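Local structure of protein LIN-41 (Caenorhabditis elegans, 4UMG) at residues G4-V13 against Y29-L40; Y101-N112 against P124-G132. The protein controls the onset of developmental plasticity as a TRIM-NHL protein, of which this chain is the filamin domain. All coordinates share one frame; numbering follows the deposited sequence.

Contact 1 of 2, residues G4-V13 against Y29-L40; sequences GPCAKNSSIV and YVQLRDACGDLL
N9 CG and S10 OG both lie beside their own backbone N, anti to the carbonyl carbon (chi1 -67° and -61°), which turns the two side chains to the backbone of 29-40. ND2 of N9 gives a nearly straight bond to O of D34, 2.9 Å long, with that oxygen close to the N9 amide plane. A second, weak bond runs from N9 ND2 to O of A35. The amide thus sits over the type I turn from D34 to G37, and D34 O also accepts from G37 N. OG of S10 has two roles. S10 OG accepts from R33 N at 3.2 Å. The same OG donates to C6 O from above that carbonyl plane. Replacing S10 by an alanine would probably leave the R33 amide without this acceptor and take one tie from the C6 carbonyl.

The R33 chain passes N9 O, which is 3.4 Å from R33 CD and lies at the edge of the guanidinium. R33 NH1 donates to G37 O in the guanidinium plane, and L39 CD2 lies over one face of that group. A water joins R33 NE, N9 O and S11 OG. Nearer the N terminus, P5 packs its ring on L40, with P5 CB 3.9 Å from L40 CD1. C6 N donates to R33 O.

Further on the contact becomes sheet. S11 and Q31 form a hydrogen-bonded antiparallel pair, joined by S11 N to Q31 O and Q31 N to S11 O. I12 and V30 are the non-hydrogen-bonded pair that follows. V13 N closes the row on Y29 O at 2.8 Å. On the face of I12 and V30, both side chains touch I113 of strand 107-115. This is a short antiparallel edge pairing in the immunoglobulin-like beta-sandwich of a filamin repeat.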
loop_
_atom_site.group_PDB
_atom_site.type_symbol
_atom_site.label_atom_id
_atom_site.label_comp_id
_atom_site.label_asym_id
_atom_site.label_seq_id
_atom_site.Cartn_x
_atom_site.Cartn_y
_atom_site.Cartn_z
ATOM N N GLY A 4 -17.086 -8.529 0.923
ATOM C CA GLY A 4 -16.011 -7.605 1.252
ATOM C C GLY A 4 -14.626 -8.130 0.928
ATOM O O GLY A 4 -14.492 -9.291 0.528
ATOM N N PRO A 5 -13.569 -7.304 1.096
ATOM C CA PRO A 5 -12.218 -7.770 0.757
ATOM C C PRO A 5 -11.683 -8.823 1.722
ATOM O O PRO A 5 -12.142 -8.923 2.862
ATOM C CB PRO A 5 -11.391 -6.483 0.773
ATOM C CG PRO A 5 -12.086 -5.613 1.778
ATOM C CD PRO A 5 -13.548 -5.901 1.573
ATOM N N CYS A 6 -10.746 -9.638 1.231
ATOM C CA CYS A 6 -10.123 -10.729 1.967
ATOM C C CYS A 6 -8.642 -10.418 1.986
ATOM O O CYS A 6 -8.028 -10.276 0.935
ATOM C CB CYS A 6 -10.417 -12.056 1.269
ATOM S SG CYS A 6 -9.439 -13.448 1.869
ATOM N N ALA A 7 -8.051 -10.316 3.180
ATOM C CA ALA A 7 -6.649 -9.971 3.263
ATOM C C ALA A 7 -5.704 -10.907 2.484
ATOM O O ALA A 7 -4.860 -10.428 1.722
ATOM C CB ALA A 7 -6.219 -9.882 4.727
ATOM N N LYS A 8 -5.832 -12.217 2.667
ATOM C CA LYS A 8 -4.939 -13.177 2.009
ATOM C C LYS A 8 -5.020 -13.173 0.505
ATOM O O LYS A 8 -4.046 -13.556 -0.153
ATOM C CB LYS A 8 -5.123 -14.602 2.560
ATOM C CG LYS A 8 -6.442 -15.280 2.302
ATOM C CD LYS A 8 -6.505 -16.532 3.170
ATOM C CE LYS A 8 -7.801 -17.284 3.034
ATOM N NZ LYS A 8 -7.712 -18.552 3.817
ATOM N N ASN A 9 -6.181 -12.761 -0.060
ATOM C CA ASN A 9 -6.346 -12.744 -1.506
ATOM C C ASN A 9 -6.035 -11.394 -2.137
ATOM O O ASN A 9 -6.014 -11.289 -3.371
ATOM C CB ASN A 9 -7.773 -13.183 -1.931
ATOM C CG ASN A 9 -8.074 -14.650 -1.623
ATOM O OD1 ASN A 9 -7.193 -15.450 -1.247
ATOM N ND2 ASN A 9 -9.328 -15.040 -1.741
ATOM N N SER A 10 -5.880 -10.357 -1.307
ATOM C CA SER A 10 -5.568 -8.984 -1.739
ATOM C C SER A 10 -4.054 -8.805 -1.836
ATOM O O SER A 10 -3.309 -9.392 -1.047
ATOM C CB SER A 10 -6.204 -7.959 -0.805
ATOM O OG SER A 10 -7.609 -8.162 -0.860
ATOM N N SER A 11 -3.581 -8.032 -2.819
ATOM C CA SER A 11 -2.142 -7.882 -3.002
ATOM C C SER A 11 -1.765 -6.578 -3.658
ATOM O O SER A 11 -2.584 -5.972 -4.347
ATOM C CB SER A 11 -1.619 -9.011 -3.893
ATOM O OG SER A 11 -2.299 -9.003 -5.137
ATOM N N ILE A 12 -0.487 -6.222 -3.560
ATOM C CA ILE A 12 0.049 -5.044 -4.255
ATOM C C ILE A 12 0.272 -5.465 -5.713
ATOM O O ILE A 12 0.734 -6.585 -5.971
ATOM C CB ILE A 12 1.360 -4.551 -3.587
ATOM C CG1 ILE A 12 1.140 -4.138 -2.109
ATOM C CG2 ILE A 12 2.025 -3.434 -4.418
ATOM C CD1 ILE A 12 2.427 -4.122 -1.226
ATOM N N VAL A 13 -0.063 -4.573 -6.651
ATOM C CA VAL A 13 0.096 -4.795 -8.095
ATOM C C VAL A 13 1.554 -4.486 -8.484
ATOM O O VAL A 13 1.984 -3.332 -8.416
ATOM C CB VAL A 13 -0.923 -3.954 -8.910
ATOM C CG1 VAL A 13 -0.736 -4.142 -10.422
ATOM C CG2 VAL A 13 -2.354 -4.282 -8.506
ATOM N N TYR A 29 -0.404 0.581 -6.229
ATOM C CA TYR A 29 -1.742 0.078 -6.524
ATOM C C TYR A 29 -1.952 -1.248 -5.836
ATOM O O TYR A 29 -1.048 -2.077 -5.844
ATOM C CB TYR A 29 -1.954 -0.067 -8.033
ATOM C CG TYR A 29 -2.002 1.267 -8.731
ATOM C CD1 TYR A 29 -3.150 2.051 -8.697
ATOM C CD2 TYR A 29 -0.880 1.780 -9.374
ATOM C CE1 TYR A 29 -3.212 3.271 -9.362
ATOM C CE2 TYR A 29 -0.917 3.020 -10.010
ATOM C CZ TYR A 29 -2.083 3.765 -9.993
ATOM O OH TYR A 29 -2.145 4.980 -10.633
ATOM N N VAL A 30 -3.111 -1.407 -5.170
ATOM C CA VAL A 30 -3.494 -2.613 -4.419
ATOM C C VAL A 30 -4.767 -3.225 -5.022
ATOM O O VAL A 30 -5.735 -2.518 -5.297
ATOM C CB VAL A 30 -3.640 -2.307 -2.905
ATOM C CG1 VAL A 30 -4.065 -3.543 -2.113
ATOM C CG2 VAL A 30 -2.345 -1.732 -2.335
ATOM N N GLN A 31 -4.730 -4.530 -5.295
ATOM C CA GLN A 31 -5.862 -5.215 -5.884
ATOM C C GLN A 31 -6.597 -5.907 -4.754
ATOM O O GLN A 31 -6.013 -6.771 -4.105
ATOM C CB GLN A 31 -5.331 -6.247 -6.891
ATOM C CG GLN A 31 -6.390 -6.950 -7.708
ATOM C CD GLN A 31 -7.124 -6.029 -8.633
ATOM O OE1 GLN A 31 -8.166 -5.466 -8.275
ATOM N NE2 GLN A 31 -6.663 -5.948 -9.876
ATOM N N LEU A 32 -7.841 -5.491 -4.484
ATOM C CA LEU A 32 -8.653 -6.102 -3.436
ATOM C C LEU A 32 -9.502 -7.199 -4.054
ATOM O O LEU A 32 -10.136 -7.009 -5.104
ATOM C CB LEU A 32 -9.560 -5.075 -2.756
ATOM C CG LEU A 32 -8.871 -3.863 -2.075
ATOM C CD1 LEU A 32 -9.890 -2.881 -1.585
ATOM C CD2 LEU A 32 -7.992 -4.289 -0.882
ATOM N N ARG A 33 -9.479 -8.353 -3.431
ATOM C CA ARG A 33 -10.256 -9.511 -3.865
ATOM C C ARG A 33 -11.005 -10.058 -2.679
ATOM O O ARG A 33 -10.481 -9.963 -1.552
ATOM C CB ARG A 33 -9.339 -10.637 -4.417
ATOM C CG ARG A 33 -8.619 -10.222 -5.734
ATOM C CD ARG A 33 -7.792 -11.373 -6.297
ATOM N NE ARG A 33 -6.984 -10.970 -7.454
ATOM C CZ ARG A 33 -7.337 -11.173 -8.722
ATOM N NH1 ARG A 33 -8.489 -11.762 -9.011
ATOM N NH2 ARG A 33 -6.553 -10.762 -9.711
ATOM N N ASP A 34 -12.191 -10.640 -2.908
ATOM C CA ASP A 34 -12.959 -11.265 -1.821
ATOM C C ASP A 34 -12.420 -12.680 -1.530
ATOM O O ASP A 34 -11.423 -13.079 -2.129
ATOM C CB ASP A 34 -14.442 -11.336 -2.170
ATOM C CG ASP A 34 -14.778 -12.084 -3.457
ATOM O OD1 ASP A 34 -14.012 -13.003 -3.840
ATOM O OD2 ASP A 34 -15.800 -11.749 -4.088
ATOM N N ALA A 35 -13.077 -13.421 -0.600
ATOM C CA ALA A 35 -12.686 -14.784 -0.195
ATOM C C ALA A 35 -12.645 -15.768 -1.379
ATOM O O ALA A 35 -11.936 -16.766 -1.327
ATOM C CB ALA A 35 -13.632 -15.304 0.882
ATOM N N CYS A 36 -13.446 -15.510 -2.432
ATOM C CA CYS A 36 -13.515 -16.358 -3.620
ATOM C C CYS A 36 -12.432 -16.015 -4.655
ATOM O O CYS A 36 -12.281 -16.727 -5.655
ATOM C CB CYS A 36 -14.914 -16.278 -4.229
ATOM S SG CYS A 36 -16.222 -16.769 -3.083
ATOM N N GLY A 37 -11.709 -14.923 -4.434
ATOM C CA GLY A 37 -10.673 -14.496 -5.354
ATOM C C GLY A 37 -11.181 -13.549 -6.410
ATOM O O GLY A 37 -10.425 -13.159 -7.305
ATOM N N ASP A 38 -12.460 -13.182 -6.317
ATOM C CA ASP A 38 -13.055 -12.254 -7.297
ATOM C C ASP A 38 -12.663 -10.820 -6.966
ATOM O O ASP A 38 -12.647 -10.445 -5.806
ATOM C CB ASP A 38 -14.590 -12.355 -7.295
ATOM C CG ASP A 38 -15.153 -13.650 -7.865
ATOM O OD1 ASP A 38 -14.739 -14.039 -8.975
ATOM O OD2 ASP A 38 -16.047 -14.227 -7.235
ATOM N N LEU A 39 -12.437 -9.984 -7.987
ATOM C CA LEU A 39 -12.090 -8.576 -7.707
ATOM C C LEU A 39 -13.320 -7.887 -7.120
ATOM O O LEU A 39 -14.433 -8.234 -7.532
ATOM C CB LEU A 39 -11.688 -7.837 -9.011
ATOM C CG LEU A 39 -10.545 -8.418 -9.839
ATOM C CD1 LEU A 39 -10.314 -7.608 -11.069
ATOM C CD2 LEU A 39 -9.289 -8.420 -9.084
ATOM N N LEU A 40 -13.141 -6.929 -6.161
ATOM C CA LEU A 40 -14.306 -6.230 -5.609
ATOM C C LEU A 40 -15.046 -5.478 -6.708
ATOM O O LEU A 40 -14.403 -4.986 -7.630
ATOM C CB LEU A 40 -13.937 -5.281 -4.467
ATOM C CG LEU A 40 -13.470 -5.887 -3.155
ATOM C CD1 LEU A 40 -13.309 -4.803 -2.112
ATOM C CD2 LEU A 40 -14.441 -6.939 -2.639
HETATM O O HOH W 1 -14.702 -11.913 1.104
HETATM O O HOH W 2 -4.731 -10.121 -5.594
HETATM O O HOH W 3 1.630 -0.708 -7.650
#

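Contact 2 of 2, residues Y101-N112 against P124-G132; sequences YYPSIEGSYTLN and PTTMDIRRG
M127 and I129 meet the side chains of Y101, P103, Y109 and L111. The M127 chain bends at its last torsion (chi3 -63°), and CE ends 3.6 Å from Y101 CZ. M127 SD lies 5.0 Å from the centroid of the Y101 ring, an oblique Met-aromatic contact. CE also touches CB of Y109 and of L111. I129 puts CD1 at the Y101 ring edge and tightly against P103, 3.5 Å from its CG. I129 CG1 meets Y109 CD1 at 3.4 Å.

Backbone pairing sets these positions. G107, Y109 and L111 each exchange two hydrogen bonds with I129, M127 and T125 respectively. Y109 OH donates to I105 O at 2.6 Å, on a lone pair, and pins the bend before the strand. On the other face, one water joins S108 OG, T126 OG1 and Y109 O, and another joins S108 OG to D128 OD1. E106 OE2 forms a salt bridge to R131 NH1, whose residue is poorly ordered, while E106 OE1 pairs with R22.

Strand 73-78 flanks 107-112 and strand 19-21 flanks 125-130. Y101 ends strand 96-101, next to strand 26-31 in the sheet. I28 of that strand touches both Y101 and M127.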
loop_
_atom_site.group_PDB
_atom_site.type_symbol
_atom_site.label_atom_id
_atom_site.label_comp_id
_atom_site.label_asym_id
_atom_site.label_seq_id
_atom_site.Cartn_x
_atom_site.Cartn_y
_atom_site.Cartn_z
ATOM N N TYR A 101 1.767 8.542 -1.341
ATOM C CA TYR A 101 2.537 9.092 -0.245
ATOM C C TYR A 101 3.708 9.925 -0.755
ATOM O O TYR A 101 4.109 9.801 -1.912
ATOM C CB TYR A 101 2.986 7.982 0.739
ATOM C CG TYR A 101 4.118 7.137 0.205
ATOM C CD1 TYR A 101 3.876 6.092 -0.689
ATOM C CD2 TYR A 101 5.428 7.338 0.636
ATOM C CE1 TYR A 101 4.915 5.288 -1.159
ATOM C CE2 TYR A 101 6.481 6.595 0.114
ATOM C CZ TYR A 101 6.220 5.563 -0.778
ATOM O OH TYR A 101 7.241 4.801 -1.278
ATOM N N TYR A 102 4.270 10.771 0.111
ATOM C CA TYR A 102 5.378 11.666 -0.273
ATOM C C TYR A 102 6.569 11.395 0.638
ATOM O O TYR A 102 6.538 11.784 1.812
ATOM C CB TYR A 102 4.924 13.102 -0.131
ATOM C CG TYR A 102 5.930 14.122 -0.602
ATOM C CD1 TYR A 102 5.962 14.535 -1.931
ATOM C CD2 TYR A 102 6.792 14.746 0.296
ATOM C CE1 TYR A 102 6.857 15.510 -2.361
ATOM C CE2 TYR A 102 7.652 15.768 -0.115
ATOM C CZ TYR A 102 7.669 16.153 -1.446
ATOM O OH TYR A 102 8.535 17.125 -1.887
ATOM N N PRO A 103 7.589 10.656 0.139
ATOM C CA PRO A 103 8.754 10.353 0.981
ATOM C C PRO A 103 9.713 11.537 1.000
ATOM O O PRO A 103 10.359 11.801 -0.013
ATOM C CB PRO A 103 9.357 9.115 0.324
ATOM C CG PRO A 103 8.918 9.188 -1.113
ATOM C CD PRO A 103 7.735 10.097 -1.221
ATOM N N SER A 104 9.794 12.252 2.141
ATOM C CA SER A 104 10.626 13.473 2.219
ATOM C C SER A 104 12.117 13.192 2.382
ATOM O O SER A 104 12.949 14.040 2.058
ATOM C CB SER A 104 10.129 14.381 3.341
ATOM O OG SER A 104 10.519 13.908 4.621
ATOM N N ILE A 105 12.456 12.023 2.930
ATOM C CA ILE A 105 13.832 11.653 3.215
ATOM C C ILE A 105 14.202 10.317 2.552
ATOM O O ILE A 105 13.333 9.472 2.291
ATOM C CB ILE A 105 14.128 11.685 4.740
ATOM C CG1 ILE A 105 13.293 10.654 5.535
ATOM C CG2 ILE A 105 13.974 13.097 5.308
ATOM C CD1 ILE A 105 13.794 10.407 6.978
ATOM N N GLU A 106 15.499 10.133 2.291
ATOM C CA GLU A 106 16.006 8.903 1.682
ATOM C C GLU A 106 16.029 7.805 2.720
ATOM O O GLU A 106 16.126 8.110 3.911
ATOM C CB GLU A 106 17.444 9.128 1.149
ATOM C CG GLU A 106 18.393 9.799 2.137
ATOM C CD GLU A 106 18.488 11.316 2.042
ATOM O OE1 GLU A 106 17.513 12.018 2.410
ATOM O OE2 GLU A 106 19.559 11.805 1.618
ATOM N N GLY A 107 16.029 6.552 2.259
ATOM C CA GLY A 107 16.170 5.415 3.161
ATOM C C GLY A 107 15.092 4.362 3.133
ATOM O O GLY A 107 14.276 4.277 2.217
ATOM N N SER A 108 15.105 3.534 4.168
ATOM C CA SER A 108 14.265 2.359 4.276
ATOM C C SER A 108 12.908 2.617 4.921
ATOM O O SER A 108 12.827 2.766 6.128
ATOM C CB SER A 108 15.016 1.265 5.031
ATOM O OG SER A 108 14.363 0.020 4.869
ATOM N N TYR A 109 11.863 2.726 4.102
ATOM C CA TYR A 109 10.487 2.929 4.575
ATOM C C TYR A 109 9.802 1.600 4.858
ATOM O O TYR A 109 10.188 0.566 4.309
ATOM C CB TYR A 109 9.677 3.701 3.498
ATOM C CG TYR A 109 10.004 5.179 3.440
ATOM C CD1 TYR A 109 11.270 5.621 3.071
ATOM C CD2 TYR A 109 9.037 6.141 3.727
ATOM C CE1 TYR A 109 11.571 6.980 2.993
ATOM C CE2 TYR A 109 9.341 7.505 3.688
ATOM C CZ TYR A 109 10.608 7.914 3.319
ATOM O OH TYR A 109 10.879 9.241 3.225
ATOM N N THR A 110 8.770 1.629 5.696
ATOM C CA THR A 110 8.004 0.445 6.032
ATOM C C THR A 110 6.605 0.655 5.526
ATOM O O THR A 110 6.034 1.710 5.777
ATOM C CB THR A 110 7.959 0.218 7.529
ATOM O OG1 THR A 110 9.291 0.243 8.035
ATOM C CG2 THR A 110 7.324 -1.121 7.880
ATOM N N LEU A 111 6.036 -0.364 4.869
ATOM C CA LEU A 111 4.671 -0.292 4.376
ATOM C C LEU A 111 3.891 -1.431 4.963
ATOM O O LEU A 111 4.381 -2.569 4.978
ATOM C CB LEU A 111 4.682 -0.474 2.850
ATOM C CG LEU A 111 3.321 -0.646 2.146
ATOM C CD1 LEU A 111 2.445 0.618 2.254
ATOM C CD2 LEU A 111 3.506 -1.050 0.698
ATOM N N ASN A 112 2.689 -1.145 5.430
ATOM C CA ASN A 112 1.771 -2.220 5.852
ATOM C C ASN A 112 0.363 -1.884 5.362
ATOM O O ASN A 112 -0.042 -0.737 5.440
ATOM C CB ASN A 112 1.825 -2.522 7.375
ATOM C CG ASN A 112 1.368 -3.944 7.713
ATOM O OD1 ASN A 112 0.934 -4.680 6.836
ATOM N ND2 ASN A 112 1.479 -4.386 8.983
ATOM N N PRO A 124 3.825 -6.882 6.290
ATOM C CA PRO A 124 4.502 -5.593 6.003
ATOM C C PRO A 124 5.736 -5.803 5.151
ATOM O O PRO A 124 6.286 -6.922 5.102
ATOM C CB PRO A 124 4.911 -5.088 7.382
ATOM C CG PRO A 124 5.106 -6.370 8.208
ATOM C CD PRO A 124 4.071 -7.328 7.677
ATOM N N THR A 125 6.176 -4.737 4.497
ATOM C CA THR A 125 7.308 -4.833 3.612
ATOM C C THR A 125 8.142 -3.523 3.602
ATOM O O THR A 125 7.722 -2.513 4.164
ATOM C CB THR A 125 6.788 -5.216 2.213
ATOM O OG1 THR A 125 7.908 -5.424 1.362
ATOM C CG2 THR A 125 5.822 -4.160 1.632
ATOM N N THR A 126 9.311 -3.580 2.956
ATOM C CA THR A 126 10.259 -2.485 2.845
ATOM C C THR A 126 10.108 -1.818 1.505
ATOM O O THR A 126 9.798 -2.489 0.517
ATOM C CB THR A 126 11.692 -3.052 3.063
ATOM O OG1 THR A 126 11.839 -3.445 4.444
ATOM C CG2 THR A 126 12.824 -2.087 2.676
ATOM N N MET A 127 10.353 -0.488 1.483
ATOM C CA MET A 127 10.454 0.314 0.263
ATOM C C MET A 127 11.713 1.135 0.404
ATOM O O MET A 127 11.914 1.770 1.434
ATOM C CB MET A 127 9.240 1.213 0.017
ATOM C CG MET A 127 7.910 0.472 0.111
ATOM S SD MET A 127 6.471 1.541 -0.103
ATOM C CE MET A 127 6.619 2.653 1.302
ATOM N N ASP A 128 12.591 1.069 -0.612
ATOM C CA ASP A 128 13.860 1.785 -0.591
ATOM C C ASP A 128 13.713 3.064 -1.370
ATOM O O ASP A 128 13.500 3.026 -2.581
ATOM C CB ASP A 128 14.980 0.910 -1.158
ATOM C CG ASP A 128 15.288 -0.246 -0.234
ATOM O OD1 ASP A 128 15.543 0.007 0.958
ATOM O OD2 ASP A 128 15.179 -1.408 -0.676
ATOM N N ILE A 129 13.808 4.197 -0.668
ATOM C CA ILE A 129 13.708 5.532 -1.297
ATOM C C ILE A 129 15.115 6.082 -1.496
ATOM O O ILE A 129 15.892 6.211 -0.541
ATOM C CB ILE A 129 12.828 6.475 -0.436
ATOM C CG1 ILE A 129 11.368 5.941 -0.340
ATOM C CG2 ILE A 129 12.910 7.967 -0.855
ATOM C CD1 ILE A 129 10.517 6.090 -1.415
ATOM N N ARG A 130 15.414 6.453 -2.740
ATOM C CA ARG A 130 16.721 6.975 -3.121
ATOM C C ARG A 130 16.608 8.452 -3.545
ATOM O O ARG A 130 15.530 8.895 -3.943
ATOM C CB ARG A 130 17.318 6.096 -4.252
ATOM C CG ARG A 130 16.850 6.461 -5.668
ATOM C CD ARG A 130 17.309 5.499 -6.745
ATOM N NE ARG A 130 16.331 4.432 -6.958
ATOM C CZ ARG A 130 15.397 4.441 -7.905
ATOM N NH1 ARG A 130 15.318 5.454 -8.758
ATOM N NH2 ARG A 130 14.546 3.431 -8.014
ATOM N N ARG A 131 17.725 9.201 -3.498
ATOM C CA ARG A 131 17.718 10.608 -3.922
ATOM C C ARG A 131 17.592 10.738 -5.455
ATOM O O ARG A 131 17.106 11.762 -5.937
ATOM C CB ARG A 131 18.930 11.369 -3.330
ATOM C CG ARG A 131 19.962 11.910 -4.321
ATOM C CD ARG A 131 21.186 12.482 -3.627
ATOM N NE ARG A 131 22.106 11.431 -3.188
ATOM C CZ ARG A 131 22.235 11.014 -1.932
ATOM N NH1 ARG A 131 21.512 11.565 -0.965
ATOM N NH2 ARG A 131 23.094 10.050 -1.633
ATOM N N GLY A 132 18.007 9.679 -6.170
ATOM C CA GLY A 132 18.030 9.525 -7.625
ATOM C C GLY A 132 17.226 10.502 -8.458
ATOM O O GLY A 132 16.107 10.196 -8.869
HETATM O O HOH W 4 11.953 -1.160 5.935
HETATM O O HOH W 5 16.145 -1.292 3.152
#

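In the fold
From the N terminus, the chain runs through 4-13, makes strand 19-21 and returns in strand 26-31. Contact 1 closes this first loop, with 15 residues between its segments. The chain then passes through strands 73-78 and 84-91, and contact 2 opens at the last residue of strand 96-101. Contact 2 closes a second loop of 11 residues, the turn end of the hairpin of strands 107-115 and 118-130. The two loops follow in series, neither nested nor crossed. The centres of contact 1 and contact 2 are about 24 Å apart. They still meet inside the sandwich, where I12 CD1 touches L111 CD2 at 3.8 Å, so the N-terminal edge strand packs against the C-terminal hairpin.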